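Local coordinates for protein PrimPol AEP domain (PP-N190) (Cyanophage S-2L, PDB 6ZP9) that probably synthesises DNA, and perhaps its primers, during phage replication, as the archaeo-eukaryotic primase-polymerase domain of a cyanophage whose genome carries 2-aminoadenine in place of adenine, at residues Arg34-Trp39 and Val46-Thr51; Val85-Gly90 and His124-Phe129; Val128-Val133 and Tyr186-Met191. One frame throughout, in Å; residues are numbered along the deposited sequence.

Contact 1 of 3, residues Arg34-Trp39 and Val46-Thr51; sequences RYRAIW and VKAWTT
Y35 and T51 form a hydrogen-bonded pair of an antiparallel beta hairpin, with Y35 N giving its hydrogen to T51 O at 2.8 Å. T51 N returns a longer bond to Y35 O, and two residues on A37 and W49 repeat the exchange, W49 N lying 2.9 Å from A37 O. Between these two rungs sits the non-hydrogen-bonded pair R36 and T50, where R36 CA comes 3.1 Å from W49 O in a CA-H...O contact. Past the last rung the strands part, and a water takes over, accepting from W39 N and donating to V46 O. A second water joins R34 NH2 to T50 O; the same NH2 makes a salt bridge with D77.

The side chains sort by face. R36, its chain extended from CG to NE, lays its guanidinium over the methyl of A48, with CZ 3.6 Å from A48 CB, while NH2 brushes T50 CG2. The R34 chain is folded by chi2 and chi3 (-62° and -64°), which place CD and NE; one guanidinium face lies over T51 C. On the face of Y35, A37 and W49, the T51 methyl CG2 meets the edge of the Y35 ring at CD2. At the end next to the connecting loop, V46 CG2 sits 3.7 Å from the centroid of the W39 five-membered ring, a CH-pi contact over its face.

F66 meets the rings of both W39 and W49, and helix 55-64 packs on Y35, W49 and T51. Strand 49-52 is an outermost strand of its four-stranded sheet; strand 34-38 bonds on to strand 67-71.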
loop_
_atom_site.group_PDB
_atom_site.type_symbol
_atom_site.label_atom_id
_atom_site.label_comp_id
_atom_site.label_asym_id
_atom_site.label_seq_id
_atom_site.Cartn_x
_atom_site.Cartn_y
_atom_site.Cartn_z
ATOM N N ARG A 34 -3.196 3.848 10.699
ATOM C CA ARG A 34 -4.640 3.795 10.542
ATOM C C ARG A 34 -5.039 2.551 9.756
ATOM O O ARG A 34 -4.495 2.284 8.679
ATOM C CB ARG A 34 -5.150 5.056 9.841
ATOM C CG ARG A 34 -4.854 6.333 10.602
ATOM C CD ARG A 34 -5.543 6.323 11.957
ATOM N NE ARG A 34 -6.998 6.315 11.818
ATOM C CZ ARG A 34 -7.834 6.299 12.845
ATOM N NH1 ARG A 34 -7.357 6.286 14.080
ATOM N NH2 ARG A 34 -9.142 6.300 12.638
ATOM N N TYR A 35 -5.986 1.801 10.305
ATOM C CA TYR A 35 -6.532 0.597 9.701
ATOM C C TYR A 35 -7.878 0.912 9.061
ATOM O O TYR A 35 -8.672 1.683 9.610
ATOM C CB TYR A 35 -6.697 -0.478 10.774
ATOM C CG TYR A 35 -7.255 -1.807 10.335
ATOM C CD1 TYR A 35 -6.584 -2.601 9.408
ATOM C CD2 TYR A 35 -8.437 -2.306 10.895
ATOM C CE1 TYR A 35 -7.086 -3.841 9.021
ATOM C CE2 TYR A 35 -8.948 -3.545 10.515
ATOM C CZ TYR A 35 -8.266 -4.309 9.582
ATOM O OH TYR A 35 -8.751 -5.547 9.199
ATOM N N ARG A 36 -8.126 0.331 7.891
ATOM C CA ARG A 36 -9.437 0.416 7.254
ATOM C C ARG A 36 -9.870 -0.993 6.894
ATOM O O ARG A 36 -9.154 -1.704 6.185
ATOM C CB ARG A 36 -9.425 1.315 6.007
ATOM C CG ARG A 36 -10.837 1.690 5.536
ATOM C CD ARG A 36 -10.865 2.825 4.512
ATOM N NE ARG A 36 -11.997 2.700 3.590
ATOM C CZ ARG A 36 -13.101 3.445 3.618
ATOM N NH1 ARG A 36 -14.065 3.219 2.734
ATOM N NH2 ARG A 36 -13.241 4.412 4.516
ATOM N N ALA A 37 -11.015 -1.414 7.411
ATOM C CA ALA A 37 -11.602 -2.699 7.058
ATOM C C ALA A 37 -12.740 -2.429 6.078
ATOM O O ALA A 37 -13.653 -1.652 6.383
ATOM C CB ALA A 37 -12.099 -3.431 8.306
ATOM N N ILE A 38 -12.672 -3.038 4.897
ATOM C CA ILE A 38 -13.643 -2.797 3.835
ATOM C C ILE A 38 -14.352 -4.105 3.516
ATOM O O ILE A 38 -13.699 -5.141 3.336
ATOM C CB ILE A 38 -12.982 -2.221 2.570
ATOM C CG1 ILE A 38 -12.143 -0.990 2.929
ATOM C CG2 ILE A 38 -14.047 -1.876 1.531
ATOM C CD1 ILE A 38 -11.504 -0.336 1.736
ATOM N N TRP A 39 -15.684 -4.054 3.444
ATOM C CA TRP A 39 -16.461 -5.254 3.163
ATOM C C TRP A 39 -16.294 -5.668 1.698
ATOM O O TRP A 39 -16.340 -4.823 0.799
ATOM C CB TRP A 39 -17.934 -5.002 3.482
ATOM C CG TRP A 39 -18.752 -6.241 3.488
ATOM C CD1 TRP A 39 -19.719 -6.596 2.583
ATOM C CD2 TRP A 39 -18.676 -7.307 4.438
ATOM N NE1 TRP A 39 -20.247 -7.827 2.918
ATOM C CE2 TRP A 39 -19.625 -8.280 4.054
ATOM C CE3 TRP A 39 -17.898 -7.534 5.576
ATOM C CZ2 TRP A 39 -19.812 -9.463 4.769
ATOM C CZ3 TRP A 39 -18.090 -8.711 6.288
ATOM C CH2 TRP A 39 -19.044 -9.659 5.881
ATOM N N VAL A 46 -22.116 -2.417 3.397
ATOM C CA VAL A 46 -21.600 -2.515 4.759
ATOM C C VAL A 46 -20.615 -1.378 4.981
ATOM O O VAL A 46 -19.780 -1.087 4.120
ATOM C CB VAL A 46 -20.935 -3.884 4.977
ATOM C CG1 VAL A 46 -20.272 -3.967 6.333
ATOM C CG2 VAL A 46 -21.958 -4.991 4.820
ATOM N N LYS A 47 -20.720 -0.724 6.127
ATOM C CA LYS A 47 -19.854 0.408 6.431
ATOM C C LYS A 47 -18.419 -0.041 6.721
ATOM O O LYS A 47 -18.182 -0.991 7.472
ATOM C CB LYS A 47 -20.411 1.172 7.628
ATOM C CG LYS A 47 -19.695 2.465 7.936
ATOM C CD LYS A 47 -20.326 3.132 9.143
ATOM C CE LYS A 47 -19.855 4.559 9.283
ATOM N NZ LYS A 47 -20.434 5.161 10.509
ATOM N N ALA A 48 -17.453 0.660 6.131
ATOM C CA ALA A 48 -16.051 0.381 6.420
ATOM C C ALA A 48 -15.708 0.779 7.854
ATOM O O ALA A 48 -16.286 1.712 8.416
ATOM C CB ALA A 48 -15.139 1.134 5.448
ATOM N N TRP A 49 -14.763 0.056 8.455
ATOM C CA TRP A 49 -14.211 0.446 9.749
ATOM C C TRP A 49 -13.007 1.344 9.531
ATOM O O TRP A 49 -12.161 1.056 8.684
ATOM C CB TRP A 49 -13.748 -0.757 10.566
ATOM C CG TRP A 49 -14.750 -1.812 10.854
ATOM C CD1 TRP A 49 -16.029 -1.908 10.383
ATOM C CD2 TRP A 49 -14.544 -2.948 11.694
ATOM N NE1 TRP A 49 -16.636 -3.039 10.885
ATOM C CE2 TRP A 49 -15.739 -3.694 11.692
ATOM C CE3 TRP A 49 -13.458 -3.405 12.455
ATOM C CZ2 TRP A 49 -15.881 -4.873 12.419
ATOM C CZ3 TRP A 49 -13.598 -4.581 13.172
ATOM C CH2 TRP A 49 -14.802 -5.299 13.151
ATOM N N THR A 50 -12.920 2.415 10.310
ATOM C CA THR A 50 -11.754 3.290 10.298
ATOM C C THR A 50 -11.301 3.429 11.744
ATOM O O THR A 50 -12.015 3.997 12.577
ATOM C CB THR A 50 -12.075 4.644 9.684
ATOM O OG1 THR A 50 -13.239 5.168 10.317
ATOM C CG2 THR A 50 -12.361 4.500 8.209
ATOM N N THR A 51 -10.114 2.926 12.052
ATOM C CA THR A 51 -9.766 2.693 13.444
ATOM C C THR A 51 -8.250 2.559 13.552
ATOM O O THR A 51 -7.574 2.317 12.546
ATOM C CB THR A 51 -10.474 1.432 13.957
ATOM O OG1 THR A 51 -10.380 1.359 15.381
ATOM C CG2 THR A 51 -9.871 0.191 13.330
HETATM O O HOH W 1 -11.712 6.676 14.219
HETATM O O HOH W 2 -17.109 -1.536 3.502
#

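Contact 2 of 3, residues Val85-Gly90 and His124-Phe129; sequences VNAIFG and HHYWVF
F89 carries its CG between the backbone N and the carbonyl carbon (chi1 49°), which puts that atom 4.2 Å from Y126 CE2; across the strands Y126 holds its own CG anti to the carbonyl carbon (chi1 -70°). F89 CB lies over the face of the Y126 ring, 3.7 Å from Y126 CD2. The two rings meet obliquely, planes 35° apart. On the other face of the sheet I88 sets CG1 against W127 CB at 3.9 Å and turns CG2 to F129 CE2, and the W127 ring presents its edge to I88 O.

The backbones form an antiparallel ladder. I88 and W127 exchange two bonds, W127 N to I88 O being almost straight at 2.9 Å, and G90 and H125 exchange another pair. F129 N reaches N86 O at 2.9 Å, where the first strand turns its corner. In the non-hydrogen-bonded pair A87 and V128 the CA atoms come within 4.2 Å, and A87 CB lies 3.2 Å from W127 O.

Every residue that touches here is buried. Strand 85-90 is outermost in its four-stranded sheet, and strand 123-129 pairs onward with strand 114-117. Helix 135-149 covers I88 and F89 through W138, while M162 of strand 161-163 packs on F89 and Y126.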
loop_
_atom_site.group_PDB
_atom_site.type_symbol
_atom_site.label_atom_id
_atom_site.label_comp_id
_atom_site.label_asym_id
_atom_site.label_seq_id
_atom_site.Cartn_x
_atom_site.Cartn_y
_atom_site.Cartn_z
ATOM N N VAL A 85 4.183 11.377 3.707
ATOM C CA VAL A 85 4.071 10.021 3.182
ATOM C C VAL A 85 5.487 9.493 2.977
ATOM O O VAL A 85 6.367 10.228 2.512
ATOM C CB VAL A 85 3.254 9.969 1.867
ATOM C CG1 VAL A 85 2.871 8.536 1.528
ATOM C CG2 VAL A 85 1.989 10.822 1.959
ATOM N N ASN A 86 5.719 8.229 3.352
ATOM C CA ASN A 86 7.065 7.665 3.349
ATOM C C ASN A 86 7.425 6.901 2.080
ATOM O O ASN A 86 8.573 6.460 1.952
ATOM C CB ASN A 86 7.243 6.723 4.535
ATOM C CG ASN A 86 7.241 7.449 5.842
ATOM O OD1 ASN A 86 7.401 8.671 5.871
ATOM N ND2 ASN A 86 7.064 6.713 6.939
ATOM N N ALA A 87 6.487 6.720 1.153
ATOM C CA ALA A 87 6.719 5.921 -0.042
ATOM C C ALA A 87 5.799 6.411 -1.151
ATOM O O ALA A 87 4.731 6.956 -0.877
ATOM C CB ALA A 87 6.449 4.433 0.233
ATOM N N ILE A 88 6.209 6.207 -2.402
ATOM C CA ILE A 88 5.259 6.200 -3.510
ATOM C C ILE A 88 4.983 4.740 -3.854
ATOM O O ILE A 88 5.752 3.837 -3.502
ATOM C CB ILE A 88 5.748 6.989 -4.749
ATOM C CG1 ILE A 88 7.129 6.494 -5.198
ATOM C CG2 ILE A 88 5.711 8.499 -4.461
ATOM C CD1 ILE A 88 7.635 7.177 -6.461
ATOM N N PHE A 89 3.873 4.497 -4.547
ATOM C CA PHE A 89 3.397 3.130 -4.731
ATOM C C PHE A 89 2.340 3.105 -5.825
ATOM O O PHE A 89 1.700 4.123 -6.115
ATOM C CB PHE A 89 2.824 2.566 -3.425
ATOM C CG PHE A 89 1.838 3.488 -2.747
ATOM C CD1 PHE A 89 2.278 4.439 -1.834
ATOM C CD2 PHE A 89 0.486 3.411 -3.029
ATOM C CE1 PHE A 89 1.388 5.298 -1.216
ATOM C CE2 PHE A 89 -0.412 4.261 -2.413
ATOM C CZ PHE A 89 0.039 5.207 -1.499
ATOM N N GLY A 90 2.146 1.928 -6.416
ATOM C CA GLY A 90 1.097 1.810 -7.414
ATOM C C GLY A 90 0.878 0.378 -7.845
ATOM O O GLY A 90 1.536 -0.552 -7.372
ATOM N N HIS A 124 1.328 -5.066 -5.890
ATOM C CA HIS A 124 1.564 -3.718 -5.390
ATOM C C HIS A 124 3.064 -3.449 -5.325
ATOM O O HIS A 124 3.828 -4.287 -4.833
ATOM C CB HIS A 124 0.924 -3.534 -4.014
ATOM C CG HIS A 124 -0.575 -3.502 -4.051
ATOM N ND1 HIS A 124 -1.348 -3.259 -2.935
ATOM C CD2 HIS A 124 -1.441 -3.685 -5.074
ATOM C CE1 HIS A 124 -2.625 -3.283 -3.271
ATOM N NE2 HIS A 124 -2.709 -3.540 -4.564
ATOM N N HIS A 125 3.481 -2.293 -5.837
ATOM C CA HIS A 125 4.883 -1.898 -5.885
ATOM C C HIS A 125 5.094 -0.686 -4.993
ATOM O O HIS A 125 4.325 0.274 -5.067
ATOM C CB HIS A 125 5.312 -1.559 -7.316
ATOM C CG HIS A 125 4.828 -2.539 -8.333
ATOM N ND1 HIS A 125 5.588 -3.609 -8.754
ATOM C CD2 HIS A 125 3.658 -2.618 -9.010
ATOM C CE1 HIS A 125 4.906 -4.307 -9.644
ATOM N NE2 HIS A 125 3.732 -3.727 -9.818
ATOM N N TYR A 126 6.136 -0.720 -4.170
ATOM C CA TYR A 126 6.462 0.375 -3.266
ATOM C C TYR A 126 7.899 0.855 -3.452
ATOM O O TYR A 126 8.827 0.049 -3.571
ATOM C CB TYR A 126 6.299 -0.041 -1.819
ATOM C CG TYR A 126 4.893 -0.260 -1.325
ATOM C CD1 TYR A 126 4.240 -1.469 -1.543
ATOM C CD2 TYR A 126 4.247 0.716 -0.582
ATOM C CE1 TYR A 126 2.978 -1.690 -1.046
ATOM C CE2 TYR A 126 2.986 0.510 -0.089
ATOM C CZ TYR A 126 2.358 -0.693 -0.315
ATOM O OH TYR A 126 1.099 -0.902 0.194
ATOM N N TRP A 127 8.085 2.170 -3.422
ATOM C CA TRP A 127 9.406 2.788 -3.396
ATOM C C TRP A 127 9.470 3.652 -2.139
ATOM O O TRP A 127 8.754 4.657 -2.032
ATOM C CB TRP A 127 9.657 3.614 -4.661
ATOM C CG TRP A 127 9.757 2.821 -5.948
ATOM C CD1 TRP A 127 10.906 2.450 -6.604
ATOM C CD2 TRP A 127 8.670 2.340 -6.746
ATOM N NE1 TRP A 127 10.593 1.756 -7.753
ATOM C CE2 TRP A 127 9.231 1.680 -7.867
ATOM C CE3 TRP A 127 7.277 2.395 -6.623
ATOM C CZ2 TRP A 127 8.446 1.074 -8.851
ATOM C CZ3 TRP A 127 6.496 1.789 -7.610
ATOM C CH2 TRP A 127 7.086 1.141 -8.708
ATOM N N VAL A 128 10.314 3.256 -1.179
ATOM C CA VAL A 128 10.357 3.885 0.139
ATOM C C VAL A 128 11.485 4.905 0.176
ATOM O O VAL A 128 12.596 4.632 -0.293
ATOM C CB VAL A 128 10.541 2.826 1.241
ATOM C CG1 VAL A 128 10.562 3.493 2.609
ATOM C CG2 VAL A 128 9.426 1.791 1.151
ATOM N N PHE A 129 11.205 6.080 0.739
ATOM C CA PHE A 129 12.197 7.141 0.835
ATOM C C PHE A 129 12.927 7.093 2.178
ATOM O O PHE A 129 12.447 6.508 3.154
ATOM C CB PHE A 129 11.539 8.507 0.644
ATOM C CG PHE A 129 10.862 8.661 -0.678
ATOM C CD1 PHE A 129 11.610 8.842 -1.834
ATOM C CD2 PHE A 129 9.478 8.619 -0.771
ATOM C CE1 PHE A 129 10.987 8.978 -3.065
ATOM C CE2 PHE A 129 8.849 8.754 -1.993
ATOM C CZ PHE A 129 9.605 8.932 -3.142
HETATM O O HOH W 3 10.415 7.593 4.585
#

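Contact 3 of 3, residues Val128-Val133 and Tyr186-Met191; sequences VFHSPV and YDPGQM
H130 and D187 run alongside each other in the same sense, joined by a histidine-carboxylate hydrogen bond at the point where a strand end meets a helix N-terminus. H130 NE2 donates to D187 OD1 over 2.9 Å, a fairly straight bond at 163°. Ring and carboxylate are nearly coplanar, 24° apart, and OD1 receives the hydrogen on its anti lone pair, away from OD2. At the other ring nitrogen, H130 ND1 and S131 OG are hydrogen-bonded, so the imidazole is gripped in its plane by two partners. Such a carboxylate would probably raise the proton affinity of the imidazole.

D187 also serves as N-cap of helix 188-194: its other oxygen, OD2, accepts from Q190 N. One side chain thus ties the first turn of the helix to the chain leaving strand 123-129.

Beneath this polar layer the backbones make a single bridge between F129 and Y186. Y186 N donates to V128 O at 2.8 Å, and H130 N gives its hydrogen back to Y186 O at 3.0 Å.

F129 meets the helix start with CD1 and CE1: F129 CD1 touches P188 CD at 3.7 Å, and M191 CB lies at the ring edge by CE1. L141 of helix 135-149 packs on F129, P188 and M191. The Y186 ring turns from the contact to meet W127 edge-to-face, and its OH bonds to R111 O; the Y186 side chain lies about 6 Å from a bound calcium ion. V133 and P188 run past each other in opposite senses, V133 CG2 sitting 4.1 Å from P188 CB.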
loop_
_atom_site.group_PDB
_atom_site.type_symbol
_atom_site.label_atom_id
_atom_site.label_comp_id
_atom_site.label_asym_id
_atom_site.label_seq_id
_atom_site.Cartn_x
_atom_site.Cartn_y
_atom_site.Cartn_z
ATOM N N VAL A 128 10.314 3.256 -1.179
ATOM C CA VAL A 128 10.357 3.885 0.139
ATOM C C VAL A 128 11.485 4.905 0.176
ATOM O O VAL A 128 12.596 4.632 -0.293
ATOM C CB VAL A 128 10.541 2.826 1.241
ATOM C CG1 VAL A 128 10.562 3.493 2.609
ATOM C CG2 VAL A 128 9.426 1.791 1.151
ATOM N N PHE A 129 11.205 6.080 0.739
ATOM C CA PHE A 129 12.197 7.141 0.835
ATOM C C PHE A 129 12.927 7.093 2.178
ATOM O O PHE A 129 12.447 6.508 3.154
ATOM C CB PHE A 129 11.539 8.507 0.644
ATOM C CG PHE A 129 10.862 8.661 -0.678
ATOM C CD1 PHE A 129 11.610 8.842 -1.834
ATOM C CD2 PHE A 129 9.478 8.619 -0.771
ATOM C CE1 PHE A 129 10.987 8.978 -3.065
ATOM C CE2 PHE A 129 8.849 8.754 -1.993
ATOM C CZ PHE A 129 9.605 8.932 -3.142
ATOM N N HIS A 130 14.106 7.727 2.217
ATOM C CA HIS A 130 14.887 7.759 3.449
ATOM C C HIS A 130 14.261 8.657 4.516
ATOM O O HIS A 130 14.516 8.453 5.711
ATOM C CB HIS A 130 16.336 8.182 3.148
ATOM C CG HIS A 130 16.471 9.530 2.502
ATOM N ND1 HIS A 130 16.150 10.706 3.149
ATOM C CD2 HIS A 130 16.926 9.891 1.276
ATOM C CE1 HIS A 130 16.383 11.731 2.346
ATOM N NE2 HIS A 130 16.859 11.265 1.205
ATOM N N SER A 131 13.430 9.614 4.124
ATOM C CA SER A 131 12.778 10.539 5.041
ATOM C C SER A 131 11.338 10.752 4.600
ATOM O O SER A 131 11.008 10.541 3.428
ATOM C CB SER A 131 13.510 11.890 5.088
ATOM O OG SER A 131 14.903 11.714 5.313
ATOM N N PRO A 132 10.456 11.171 5.513
ATOM C CA PRO A 132 9.075 11.453 5.115
ATOM C C PRO A 132 9.032 12.593 4.113
ATOM O O PRO A 132 9.826 13.527 4.184
ATOM C CB PRO A 132 8.393 11.842 6.432
ATOM C CG PRO A 132 9.278 11.290 7.511
ATOM C CD PRO A 132 10.664 11.418 6.951
ATOM N N VAL A 133 8.091 12.510 3.180
ATOM C CA VAL A 133 7.941 13.484 2.101
ATOM C C VAL A 133 6.681 14.303 2.350
ATOM O O VAL A 133 5.613 13.740 2.608
ATOM C CB VAL A 133 7.891 12.777 0.733
ATOM C CG1 VAL A 133 7.716 13.764 -0.418
ATOM C CG2 VAL A 133 9.169 11.960 0.535
ATOM N N TYR A 186 15.080 5.423 -1.229
ATOM C CA TYR A 186 15.249 6.367 -2.323
ATOM C C TYR A 186 15.260 7.794 -1.798
ATOM O O TYR A 186 14.846 8.078 -0.672
ATOM C CB TYR A 186 14.143 6.196 -3.378
ATOM C CG TYR A 186 14.362 4.967 -4.215
ATOM C CD1 TYR A 186 15.180 5.006 -5.330
ATOM C CD2 TYR A 186 13.803 3.750 -3.849
ATOM C CE1 TYR A 186 15.419 3.877 -6.078
ATOM C CE2 TYR A 186 14.037 2.604 -4.594
ATOM C CZ TYR A 186 14.851 2.674 -5.706
ATOM O OH TYR A 186 15.090 1.542 -6.458
ATOM N N ASP A 187 15.751 8.689 -2.636
ATOM C CA ASP A 187 15.740 10.098 -2.333
ATOM C C ASP A 187 14.706 10.784 -3.201
ATOM O O ASP A 187 14.694 10.569 -4.420
ATOM C CB ASP A 187 17.116 10.712 -2.573
ATOM C CG ASP A 187 17.111 12.212 -2.422
ATOM O OD1 ASP A 187 17.152 12.684 -1.267
ATOM O OD2 ASP A 187 17.049 12.912 -3.458
ATOM N N PRO A 188 13.818 11.590 -2.619
ATOM C CA PRO A 188 12.728 12.178 -3.417
ATOM C C PRO A 188 13.203 13.114 -4.516
ATOM O O PRO A 188 12.540 13.227 -5.557
ATOM C CB PRO A 188 11.889 12.924 -2.371
ATOM C CG PRO A 188 12.770 13.039 -1.161
ATOM C CD PRO A 188 13.666 11.857 -1.182
ATOM N N GLY A 189 14.325 13.803 -4.315
ATOM C CA GLY A 189 14.841 14.658 -5.368
ATOM C C GLY A 189 15.383 13.860 -6.536
ATOM O O GLY A 189 15.144 14.201 -7.696
ATOM N N GLN A 190 16.121 12.790 -6.248
ATOM C CA GLN A 190 16.576 11.904 -7.313
ATOM C C GLN A 190 15.391 11.280 -8.031
ATOM O O GLN A 190 15.399 11.142 -9.256
ATOM C CB GLN A 190 17.495 10.818 -6.742
ATOM C CG GLN A 190 18.750 11.370 -6.091
ATOM C CD GLN A 190 19.787 10.300 -5.810
ATOM O OE1 GLN A 190 19.563 9.398 -5.001
ATOM N NE2 GLN A 190 20.928 10.389 -6.486
ATOM N N MET A 191 14.350 10.912 -7.283
ATOM C CA MET A 191 13.176 10.299 -7.893
ATOM C C MET A 191 12.467 11.280 -8.817
ATOM O O MET A 191 11.945 10.892 -9.871
ATOM C CB MET A 191 12.230 9.789 -6.797
ATOM C CG MET A 191 11.057 8.990 -7.317
ATOM S SD MET A 191 11.580 7.409 -8.020
ATOM C CE MET A 191 11.703 6.433 -6.519
#

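How the contacts relate
From the N terminus, contact 1 comes first and closes a short hairpin loop of six residues, complete before either of the others opens. Contact 2 then spans 33 residues to bring strand 85-90 onto strand 123-129, in the second four-stranded sheet. Contact 3 starts on the end of that same strand, sharing V128 and F129, and closes a 52-residue loop that brings the C-terminal helix 188-194 to it. Contacts 2 and 3 touch directly: V133 N lies 2.9 Å from V85 O, a probable hydrogen bond, and W127 packs on Y186 and M191. Contact 1 stands apart in the other sheet, its centre about 29 Å from that of contact 3, on opposite sides of the chain's centre.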